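Putative oxidoreductase (Pseudomonas putida, PDB 3L6D) probably acts as an NADP-binding oxidoreductase, built from a Rossmann-type nucleotide domain and a helical domain resembling that of NADPH-dependent reductive aminases. Local coordinates at residues B[107-112]-B[167-172]; B[192-197]-B[202-207]; B[27-32]-B[51-56]. All blocks are in the same frame, centred on the assembly; numbering follows the deposited sequence.

Interaction 1. Residues B[107-112]-B[167-172]; sequences EGLALQ and LPWDEA
Where the long helix 169-199 starts out from the Rossmann-type domain, Trp169 in its first turn lies against Gly108, Leu109 and Gln112 of helix 105-117. Pro168 occupies the N-cap position, just before the long helix, and the junction is partly buried: the two segments cover 189 Å² between them, of which the tryptophan alone accounts for 99 Å². Its CG stands anti to the backbone N (chi1 -162°), and the six-membered ring is thereby carried to the backbone of helix 105-117. There the CZ2-CH2 side of that ring approaches Gly108 obliquely, with Trp169 CH2 3.7 Å from Gly108 C. A beta carbon built on Gly108 would point at the indole and fall 2.5 Å from Trp169 CZ2, so the absence of a side chain is what permits this approach to the helix backbone. Gln112 reaches across with an extended chain beyond CG, bringing its NE2 to 3.9 Å from Trp169 CZ3; the amide and ring planes are 65° apart, and the meeting is a van der Waals one. Trp169 also touches Tyr122 and Lys124 of strand 121-128 and Thr144 of strand 140-145. The five-membered ring has a different partner. Leu109, an exposed residue, runs alongside the tryptophan, pointing the other way, and lays one methyl over a face of the indole in a CH-pi contact. Leu109 CD2 is 3.9 Å from the centroid of the Trp169 five-membered ring, only 8° off the ring normal, while Leu109 CG rests 4.0 Å from Trp169 NE1.

Interaction 2. Residues B[192-197]-B[202-207]; sequences EAVGAG and LPVSKT
Val194 and Gly197, one helical turn apart, lose the most surface in this contact, 65 and 64 Å², and each meets the returning chain differently. Val194 crosses Val204 at about a right angle. Both valines hold CG1 anti to the backbone N (chi1 170° in each), and these two methyls meet: Val194 CG1 is 3.5 Å from Val204 CG1, tighter than usual van der Waals contact. Gly197 works through its backbone. Its carbonyl O accepts a bond from Leu202 N at 3.0 Å, with an N-H...O angle of 152° and the donor 40° out of the carbonyl plane. Together these contacts tie off an antiparallel helical hairpin in the C-terminal, all-helical domain, where helix 169-199 turns through a short loop into helix 204-232. A water bridges the two arms of the turn, donating to Val194 O at 3.1 Å and to Leu202 O at 3.0 Å. At the start of the second helix Pro203 takes the N-cap position, and its O accepts from Lys206 N, Thr207 N and, at 2.8 Å, Thr207 OG1. Val204 also packs on Leu230 of the second subunit, while Val194 touches Leu211 farther along helix 204-232.

Interaction 3. Residues B[27-32]-B[51-56]; sequences VLLKQG and AGAHLC
Leu29 is the one residue of 27-32 that meets 51-56, and it accounts for 82 of the 142 Å² buried as its forked end presses on the backbone between Ala51 and Ala53. The tight contacts are those of both methyls with main-chain atoms: Leu29 CD2 lies 3.6 Å from Gly52 C and equally close to Ala53 N, directly on the peptide link, and Leu29 CD1 comes 3.6 Å from Ala51 O. With CG anti to the carbonyl carbon (chi1 -72°) the branch point is aimed at the turn, and chi2 of 162° sets CD2 on the peptide and CD1 by Ala51. Both segments belong to the opening beta-alpha-beta units of the Rossmann-type domain: helix 19-30 leads into strand 35-38, and helix 42-50 into strand 54-55, which pairs beside 35-38. Each helix ends in a Schellman motif, at Gly32 and at Gly52. With its positive phi of 105°, Gly52 turns the chain under the leucine; a beta carbon there would point at Leu29, 3.7 Å from its CD2. Methyl-to-methyl contacts are looser. On the solvent side, where Ala51 and Gly52 are exposed, Ala51 CB is 3.9 Å from Leu29 CD1. Cutting Leu29 back to an alanine is likely to open a gap over the Gly52-Ala53 peptide and to take this methyl away from Ala51 CB. At the inner end, buried Ala53 holds its CB 4.2 Å from Leu29 CD1 and also touches Ile37 and Leu48, while Leu29 touches Val35 of the adjacent strand.

Overall arrangement
Interaction 2 is the buried contact of the three; interactions 1 and 3 are partly buried, with one exposed touching residue in the first and two in the third. Interactions 1 and 2 both use helix 169-199, near its first turn and near its last; their centres are 41 Å apart, on opposite sides of the chain's centre, so one helix runs from the Rossmann-type, probably NADP-binding, domain to the hairpin of the helical domain. Interaction 3 lies wholly in the Rossmann-type part, its centre 29 Å from that of interaction 1. Chemistry follows place: an indole against a helix; a tight valine pair, backbone bond and bridging water where two helices join; a leucine on the Schellman turn at Gly52.

Interaction 1. Residues B[107-112]-B[167-172]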
# COMPACT_ATOMS: atom_id res chain seq x y z
N GLU B 107 27.39 -5.56 -14.43
CA GLU B 107 28.45 -4.57 -14.15
C GLU B 107 28.99 -4.69 -12.73
O GLU B 107 30.19 -4.51 -12.49
CB GLU B 107 27.95 -3.16 -14.49
CG GLU B 107 27.52 -3.04 -15.96
CD GLU B 107 26.88 -1.70 -16.34
OE1 GLU B 107 27.14 -1.23 -17.47
OE2 GLU B 107 26.10 -1.14 -15.53
N GLY B 108 28.10 -5.05 -11.80
CA GLY B 108 28.47 -5.18 -10.40
C GLY B 108 29.49 -6.27 -10.17
O GLY B 108 30.42 -6.09 -9.37
N LEU B 109 29.36 -7.39 -10.88
CA LEU B 109 30.31 -8.50 -10.72
C LEU B 109 31.70 -8.14 -11.22
O LEU B 109 32.71 -8.56 -10.64
CB LEU B 109 29.81 -9.83 -11.32
CG LEU B 109 28.67 -10.51 -10.54
CD1 LEU B 109 28.08 -11.67 -11.33
CD2 LEU B 109 29.09 -10.97 -9.10
N ALA B 110 31.74 -7.35 -12.30
CA ALA B 110 33.01 -6.84 -12.81
C ALA B 110 33.65 -5.87 -11.79
O ALA B 110 34.88 -5.88 -11.62
CB ALA B 110 32.83 -6.18 -14.17
N LEU B 111 32.84 -5.05 -11.12
CA LEU B 111 33.37 -4.08 -10.11
C LEU B 111 33.87 -4.75 -8.86
O LEU B 111 34.94 -4.40 -8.33
CB LEU B 111 32.32 -3.08 -9.70
CG LEU B 111 32.07 -2.07 -10.79
CD1 LEU B 111 30.70 -1.40 -10.55
CD2 LEU B 111 33.23 -1.09 -10.81
N GLN B 112 33.07 -5.70 -8.38
CA GLN B 112 33.49 -6.58 -7.32
C GLN B 112 34.84 -7.20 -7.69
O GLN B 112 35.79 -7.10 -6.94
CB GLN B 112 32.43 -7.67 -7.10
CG GLN B 112 32.65 -8.45 -5.81
CD GLN B 112 31.57 -9.48 -5.57
OE1 GLN B 112 31.51 -10.48 -6.25
NE2 GLN B 112 30.73 -9.23 -4.59
N LEU B 167 21.83 -9.89 1.59
CA LEU B 167 21.46 -11.07 0.86
C LEU B 167 22.59 -11.37 -0.14
O LEU B 167 23.28 -10.44 -0.60
CB LEU B 167 20.15 -10.81 0.08
CG LEU B 167 18.92 -10.59 0.96
CD1 LEU B 167 17.79 -10.06 0.10
CD2 LEU B 167 18.56 -11.94 1.59
N PRO B 168 22.77 -12.66 -0.50
CA PRO B 168 23.78 -13.00 -1.51
C PRO B 168 23.39 -12.42 -2.87
O PRO B 168 22.19 -12.19 -3.12
CB PRO B 168 23.74 -14.55 -1.56
CG PRO B 168 22.39 -14.92 -1.06
CD PRO B 168 22.06 -13.86 0.01
N TRP B 169 24.40 -12.20 -3.71
CA TRP B 169 24.27 -11.46 -4.97
C TRP B 169 22.94 -11.63 -5.74
O TRP B 169 22.20 -10.68 -6.00
CB TRP B 169 25.47 -11.77 -5.89
CG TRP B 169 25.57 -10.73 -6.93
CD1 TRP B 169 24.95 -10.75 -8.16
CD2 TRP B 169 26.22 -9.44 -6.82
NE1 TRP B 169 25.23 -9.56 -8.84
CE2 TRP B 169 25.99 -8.75 -8.03
CE3 TRP B 169 27.02 -8.84 -5.86
CZ2 TRP B 169 26.52 -7.46 -8.28
CZ3 TRP B 169 27.56 -7.56 -6.12
CH2 TRP B 169 27.29 -6.88 -7.30
N ASP B 170 22.62 -12.84 -6.12
CA ASP B 170 21.50 -12.99 -7.01
C ASP B 170 20.16 -12.79 -6.31
O ASP B 170 19.21 -12.24 -6.92
CB ASP B 170 21.63 -14.30 -7.75
CG ASP B 170 22.88 -14.30 -8.64
OD1 ASP B 170 22.97 -13.43 -9.55
OD2 ASP B 170 23.81 -15.10 -8.36
N GLU B 171 20.12 -13.15 -5.03
CA GLU B 171 18.92 -12.89 -4.24
C GLU B 171 18.74 -11.38 -4.00
O GLU B 171 17.63 -10.86 -4.08
CB GLU B 171 18.98 -13.65 -2.92
CG GLU B 171 18.90 -15.16 -3.15
CD GLU B 171 18.82 -15.93 -1.86
OE1 GLU B 171 18.82 -15.31 -0.80
OE2 GLU B 171 18.79 -17.19 -1.91
N ALA B 172 19.83 -10.68 -3.73
CA ALA B 172 19.73 -9.23 -3.49
C ALA B 172 19.16 -8.45 -4.66
O ALA B 172 18.26 -7.61 -4.50
CB ALA B 172 21.08 -8.63 -3.06

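Interaction 2. Residues B[192-197]-B[202-207]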
# COMPACT_ATOMS: atom_id res chain seq x y z
N GLU B 192 -3.68 6.75 -9.57
CA GLU B 192 -4.76 6.39 -10.50
C GLU B 192 -6.17 6.56 -9.87
O GLU B 192 -7.08 7.08 -10.50
CB GLU B 192 -4.55 4.98 -11.10
CG GLU B 192 -5.66 4.51 -12.07
CD GLU B 192 -5.45 3.11 -12.66
OE1 GLU B 192 -4.73 2.99 -13.69
OE2 GLU B 192 -6.03 2.14 -12.15
N ALA B 193 -6.33 6.12 -8.61
CA ALA B 193 -7.63 6.16 -7.93
C ALA B 193 -8.00 7.59 -7.60
O ALA B 193 -9.14 8.00 -7.84
CB ALA B 193 -7.63 5.27 -6.68
N VAL B 194 -7.04 8.35 -7.10
CA VAL B 194 -7.23 9.79 -6.87
C VAL B 194 -7.62 10.55 -8.17
O VAL B 194 -8.56 11.36 -8.19
CB VAL B 194 -5.99 10.42 -6.19
CG1 VAL B 194 -6.09 11.95 -6.18
CG2 VAL B 194 -5.88 9.92 -4.75
N GLY B 195 -6.88 10.28 -9.24
CA GLY B 195 -7.18 10.88 -10.54
C GLY B 195 -8.57 10.49 -11.01
O GLY B 195 -9.29 11.31 -11.57
N ALA B 196 -8.94 9.23 -10.77
CA ALA B 196 -10.27 8.74 -11.13
C ALA B 196 -11.35 9.46 -10.32
O ALA B 196 -12.43 9.78 -10.86
CB ALA B 196 -10.38 7.22 -10.93
N GLY B 197 -11.05 9.76 -9.06
CA GLY B 197 -11.95 10.56 -8.21
C GLY B 197 -12.31 11.90 -8.85
O GLY B 197 -13.46 12.33 -8.82
N LEU B 202 -14.83 14.61 -7.52
CA LEU B 202 -14.18 14.62 -6.22
C LEU B 202 -12.81 15.30 -6.35
O LEU B 202 -11.90 14.72 -6.93
CB LEU B 202 -14.03 13.20 -5.65
CG LEU B 202 -15.26 12.27 -5.68
CD1 LEU B 202 -14.94 10.94 -5.09
CD2 LEU B 202 -16.51 12.90 -4.98
N PRO B 203 -12.65 16.50 -5.78
CA PRO B 203 -11.41 17.20 -6.06
C PRO B 203 -10.21 16.53 -5.40
O PRO B 203 -10.24 16.16 -4.21
CB PRO B 203 -11.64 18.61 -5.50
CG PRO B 203 -12.76 18.49 -4.53
CD PRO B 203 -13.47 17.17 -4.75
N VAL B 204 -9.15 16.40 -6.19
CA VAL B 204 -7.93 15.72 -5.76
C VAL B 204 -7.50 16.23 -4.39
O VAL B 204 -7.20 15.43 -3.52
CB VAL B 204 -6.82 15.87 -6.86
CG1 VAL B 204 -5.49 15.39 -6.36
CG2 VAL B 204 -7.23 15.10 -8.11
N SER B 205 -7.55 17.53 -4.17
CA SER B 205 -7.09 18.17 -2.92
C SER B 205 -7.87 17.88 -1.64
O SER B 205 -7.33 18.10 -0.54
CB SER B 205 -6.98 19.70 -3.08
OG SER B 205 -8.18 20.26 -3.56
N LYS B 206 -9.12 17.45 -1.72
CA LYS B 206 -9.75 16.98 -0.46
C LYS B 206 -9.86 15.46 -0.37
O LYS B 206 -9.86 14.85 0.73
CB LYS B 206 -11.08 17.69 -0.18
CG LYS B 206 -11.64 17.40 1.23
CD LYS B 206 -12.09 18.67 1.95
CE LYS B 206 -13.45 19.18 1.50
NZ LYS B 206 -13.33 20.00 0.27
N THR B 207 -9.84 14.84 -1.54
CA THR B 207 -10.12 13.43 -1.63
C THR B 207 -8.89 12.58 -1.32
O THR B 207 -9.01 11.48 -0.75
CB THR B 207 -10.73 13.11 -2.99
OG1 THR B 207 -11.83 14.03 -3.20
CG2 THR B 207 -11.26 11.71 -3.01
O HOH W 1 -9.83 12.88 -5.87

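Interaction 3. Residues B[27-32]-B[51-56]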
# COMPACT_ATOMS: atom_id res chain seq x y z
N VAL B 27 24.29 13.35 7.04
CA VAL B 27 23.72 12.49 8.08
C VAL B 27 24.83 11.88 8.94
O VAL B 27 24.81 11.95 10.20
CB VAL B 27 22.76 11.40 7.44
CG1 VAL B 27 22.63 10.15 8.29
CG2 VAL B 27 21.38 12.02 7.21
N LEU B 28 25.84 11.34 8.26
CA LEU B 28 26.97 10.75 8.96
C LEU B 28 27.72 11.78 9.81
O LEU B 28 28.05 11.48 10.97
CB LEU B 28 27.91 10.03 7.98
CG LEU B 28 27.27 8.86 7.24
CD1 LEU B 28 28.18 8.48 6.03
CD2 LEU B 28 27.08 7.67 8.22
N LEU B 29 27.96 13.01 9.29
CA LEU B 29 28.54 14.07 10.13
C LEU B 29 27.68 14.41 11.33
O LEU B 29 28.19 14.58 12.45
CB LEU B 29 28.78 15.37 9.35
CG LEU B 29 29.90 15.42 8.32
CD1 LEU B 29 29.59 16.61 7.43
CD2 LEU B 29 31.29 15.57 9.03
N LYS B 30 26.37 14.49 11.11
CA LYS B 30 25.42 14.80 12.18
C LYS B 30 25.45 13.73 13.29
O LYS B 30 25.29 14.05 14.46
CB LYS B 30 24.01 14.98 11.60
CG LYS B 30 22.92 15.30 12.61
CD LYS B 30 22.78 16.81 12.83
CE LYS B 30 21.96 17.14 14.11
NZ LYS B 30 20.65 16.41 14.13
N GLN B 31 25.69 12.48 12.92
CA GLN B 31 25.75 11.37 13.85
C GLN B 31 27.08 11.29 14.59
O GLN B 31 27.26 10.43 15.44
CB GLN B 31 25.49 10.05 13.10
CG GLN B 31 24.03 9.93 12.59
CD GLN B 31 23.86 8.84 11.52
OE1 GLN B 31 24.83 8.19 11.12
NE2 GLN B 31 22.63 8.66 11.05
N GLY B 32 28.02 12.18 14.27
CA GLY B 32 29.32 12.16 14.92
C GLY B 32 30.48 11.44 14.24
O GLY B 32 31.56 11.34 14.82
N ALA B 51 30.23 22.05 7.28
CA ALA B 51 29.57 21.14 8.25
C ALA B 51 30.54 20.19 8.99
O ALA B 51 30.09 19.36 9.77
CB ALA B 51 28.47 20.32 7.56
N GLY B 52 31.85 20.33 8.75
CA GLY B 52 32.88 19.49 9.39
C GLY B 52 33.56 18.38 8.57
O GLY B 52 34.47 17.71 9.08
N ALA B 53 33.17 18.17 7.30
CA ALA B 53 33.90 17.20 6.45
C ALA B 53 35.31 17.65 6.07
O ALA B 53 35.56 18.85 5.88
CB ALA B 53 33.10 16.86 5.16
N HIS B 54 36.22 16.68 5.90
CA HIS B 54 37.60 16.96 5.48
C HIS B 54 37.62 16.78 3.97
O HIS B 54 37.27 15.71 3.48
CB HIS B 54 38.56 15.94 6.09
CG HIS B 54 39.95 16.03 5.55
ND1 HIS B 54 40.87 16.95 6.00
CD2 HIS B 54 40.57 15.32 4.57
CE1 HIS B 54 42.00 16.80 5.34
NE2 HIS B 54 41.85 15.82 4.46
N LEU B 55 38.01 17.81 3.24
CA LEU B 55 38.14 17.70 1.78
C LEU B 55 39.50 17.08 1.43
O LEU B 55 40.56 17.58 1.87
CB LEU B 55 38.03 19.11 1.15
CG LEU B 55 38.19 19.21 -0.36
CD1 LEU B 55 37.10 18.37 -1.06
CD2 LEU B 55 38.16 20.72 -0.78
N CYS B 56 39.47 16.02 0.64
CA CYS B 56 40.69 15.33 0.23
C CYS B 56 41.09 15.82 -1.16
O CYS B 56 40.24 16.22 -1.95
CB CYS B 56 40.49 13.80 0.14
SG CYS B 56 40.04 12.98 1.70